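Local coordinates for GST N-terminal domain-containing protein (Pseudomonas syringae pv. tomato, PDB 3IC8), which is of unknown function but belongs to the glutathione S-transferase-like proteins and may bind glutathione, at residues Leu6-Thr11 / Val27-Val32. Sequence-based numbering, arbitrary orientation.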
loop_
_atom_site.group_PDB
_atom_site.type_symbol
_atom_site.label_atom_id
_atom_site.label_comp_id
_atom_site.label_asym_id
_atom_site.label_seq_id
_atom_site.Cartn_x
_atom_site.Cartn_y
_atom_site.Cartn_z
ATOM N N LEU A 6 5.814 -27.288 -8.739
ATOM C CA LEU A 6 6.781 -26.495 -9.444
ATOM C C LEU A 6 8.206 -26.848 -9.034
ATOM O O LEU A 6 8.549 -26.845 -7.886
ATOM C CB LEU A 6 6.513 -25.022 -9.227
ATOM C CG LEU A 6 7.282 -24.060 -10.104
ATOM C CD1 LEU A 6 6.727 -24.114 -11.480
ATOM C CD2 LEU A 6 7.213 -22.693 -9.569
ATOM N N HIS A 7 9.022 -27.167 -10.015
ATOM C CA HIS A 7 10.421 -27.422 -9.815
ATOM C C HIS A 7 11.160 -26.166 -10.228
ATOM O O HIS A 7 11.131 -25.781 -11.365
ATOM C CB HIS A 7 10.860 -28.553 -10.721
ATOM C CG HIS A 7 10.238 -29.867 -10.402
ATOM N ND1 HIS A 7 10.902 -30.844 -9.713
ATOM C CD2 HIS A 7 9.025 -30.376 -10.692
ATOM C CE1 HIS A 7 10.125 -31.892 -9.579
ATOM N NE2 HIS A 7 8.980 -31.632 -10.160
ATOM N N HIS A 8 11.811 -25.516 -9.287
ATOM C CA HIS A 8 12.448 -24.252 -9.564
ATOM C C HIS A 8 13.567 -23.913 -8.628
ATOM O O HIS A 8 13.774 -24.563 -7.656
ATOM C CB HIS A 8 11.437 -23.135 -9.565
ATOM C CG HIS A 8 10.911 -22.802 -8.218
ATOM N ND1 HIS A 8 10.331 -23.734 -7.405
ATOM C CD2 HIS A 8 10.858 -21.638 -7.549
ATOM C CE1 HIS A 8 9.963 -23.164 -6.284
ATOM N NE2 HIS A 8 10.260 -21.890 -6.353
ATOM N N TYR A 9 14.287 -22.865 -8.940
ATOM C CA TYR A 9 15.281 -22.406 -8.033
ATOM C C TYR A 9 14.715 -21.160 -7.451
ATOM O O TYR A 9 14.510 -20.202 -8.117
ATOM C CB TYR A 9 16.573 -22.146 -8.777
ATOM C CG TYR A 9 17.778 -21.972 -7.910
ATOM C CD1 TYR A 9 18.377 -23.037 -7.289
ATOM C CD2 TYR A 9 18.318 -20.738 -7.719
ATOM C CE1 TYR A 9 19.449 -22.861 -6.512
ATOM C CE2 TYR A 9 19.384 -20.566 -6.949
ATOM C CZ TYR A 9 19.947 -21.621 -6.348
ATOM O OH TYR A 9 21.018 -21.409 -5.582
ATOM N N PRO A 10 14.478 -21.203 -6.167
ATOM C CA PRO A 10 13.684 -20.220 -5.454
ATOM C C PRO A 10 14.216 -18.805 -5.446
ATOM O O PRO A 10 13.448 -17.895 -5.427
ATOM C CB PRO A 10 13.636 -20.795 -4.069
ATOM C CG PRO A 10 13.698 -22.191 -4.290
ATOM C CD PRO A 10 14.628 -22.416 -5.379
ATOM N N THR A 11 15.515 -18.634 -5.437
ATOM C CA THR A 11 16.081 -17.320 -5.410
ATOM C C THR A 11 16.404 -16.780 -6.786
ATOM O O THR A 11 16.918 -15.715 -6.905
ATOM C CB THR A 11 17.309 -17.271 -4.534
ATOM O OG1 THR A 11 18.180 -18.327 -4.887
ATOM C CG2 THR A 11 16.928 -17.437 -3.130
ATOM N N VAL A 27 -3.666 -20.601 -6.766
ATOM C CA VAL A 27 -3.657 -22.022 -6.646
ATOM C C VAL A 27 -2.666 -22.378 -5.586
ATOM O O VAL A 27 -1.818 -21.615 -5.275
ATOM C CB VAL A 27 -3.203 -22.661 -7.939
ATOM C CG1 VAL A 27 -4.349 -22.877 -8.844
ATOM C CG2 VAL A 27 -2.176 -21.813 -8.596
ATOM N N ASN A 28 -2.800 -23.554 -5.028
ATOM C CA ASN A 28 -1.879 -24.020 -4.050
ATOM C C ASN A 28 -0.951 -24.968 -4.747
ATOM O O ASN A 28 -1.373 -25.766 -5.527
ATOM C CB ASN A 28 -2.626 -24.708 -2.930
ATOM C CG ASN A 28 -3.316 -23.743 -2.022
ATOM O OD1 ASN A 28 -2.976 -23.619 -0.875
ATOM N ND2 ASN A 28 -4.296 -23.054 -2.537
ATOM N N TRP A 29 0.330 -24.849 -4.490
ATOM C CA TRP A 29 1.299 -25.630 -5.206
ATOM C C TRP A 29 2.415 -26.136 -4.321
ATOM O O TRP A 29 2.663 -25.618 -3.282
ATOM C CB TRP A 29 1.846 -24.848 -6.409
ATOM C CG TRP A 29 2.381 -23.511 -6.092
ATOM C CD1 TRP A 29 1.679 -22.423 -5.809
ATOM C CD2 TRP A 29 3.750 -23.132 -6.019
ATOM N NE1 TRP A 29 2.496 -21.381 -5.563
ATOM C CE2 TRP A 29 3.783 -21.791 -5.693
ATOM C CE3 TRP A 29 4.952 -23.805 -6.194
ATOM C CZ2 TRP A 29 4.951 -21.104 -5.543
ATOM C CZ3 TRP A 29 6.101 -23.123 -6.049
ATOM C CH2 TRP A 29 6.101 -21.791 -5.725
ATOM N N ARG A 30 3.098 -27.154 -4.785
ATOM C CA ARG A 30 4.209 -27.687 -4.075
ATOM C C ARG A 30 5.481 -27.127 -4.649
ATOM O O ARG A 30 5.603 -27.018 -5.818
ATOM C CB ARG A 30 4.210 -29.197 -4.189
ATOM C CG ARG A 30 2.947 -29.853 -3.769
ATOM C CD ARG A 30 2.506 -29.397 -2.416
ATOM N NE ARG A 30 3.458 -29.746 -1.383
ATOM C CZ ARG A 30 3.561 -30.948 -0.863
ATOM N NH1 ARG A 30 2.786 -31.910 -1.265
ATOM N NH2 ARG A 30 4.437 -31.190 0.058
ATOM N N SER A 31 6.432 -26.790 -3.808
ATOM C CA SER A 31 7.675 -26.249 -4.280
ATOM C C SER A 31 8.797 -27.239 -4.166
ATOM O O SER A 31 9.123 -27.678 -3.105
ATOM C CB SER A 31 8.030 -25.040 -3.462
ATOM O OG SER A 31 9.178 -24.444 -3.959
ATOM N N VAL A 32 9.410 -27.573 -5.280
ATOM C CA VAL A 32 10.543 -28.448 -5.253
ATOM C C VAL A 32 11.731 -27.604 -5.560
ATOM O O VAL A 32 11.784 -26.981 -6.571
ATOM C CB VAL A 32 10.462 -29.543 -6.306
ATOM C CG1 VAL A 32 11.678 -30.360 -6.288
ATOM C CG2 VAL A 32 9.318 -30.402 -6.069
#
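Leu6 and Val32 bond backbone to backbone where strands 4-8 and 28-33 run side by side as the parallel pair of a beta-alpha-beta unit, crossed over by helix 16-25, in the thioredoxin-like N-terminal domain of the glutathione S-transferase family. Three nearly straight bonds form a ladder: Leu6 N gives its hydrogen to Arg30 O (2.9 Å), Val32 N to Leu6 O (2.8 Å), and His8 N to Val32 O (3.1 Å). Val32 O also takes a CA-H contact from His7. The opposite edges of both strands are paired too, Trp29 with Ser222 and Ser224, His7 with Val55, so the pair lies inside the sheet.

The face carrying Leu6 and Ser31 is turned to helix 16-25, where Leu22 packs on both Leu6 and Trp29, so large apolar side chains suit these two positions. The Leu6 side chain crosses the indole obliquely, Leu6 CB 3.6 Å from Trp29 CE3 and Leu6 CD2 3.7 Å from Trp29 CZ3. A chi1 of 53° sets Trp29 CG between its own N and carbonyl carbon. The edge of the six-membered ring is turned to the His8 face in an offset edge-to-face pair, planes at 63°. An indole suits this site because its one polar atom, NE1, is satisfied by His220 O.

The guanidinium of Arg30 points away from residues 6-11 and is gripped elsewhere: NH1 forms a salt bridge with Glu3 OE2, while NE and NH2 bond to Ser224 O and Asp225 O. On the face of His7, whose NE2 is bonded to Gln57 OE1, branched Val32 lies alongside the imidazole. Val32 CB makes an off-centre CH-pi contact, 4.1 Å from the centroid of the His7 ring, and Val32 CG1 reaches 3.5 Å from His7 ND1.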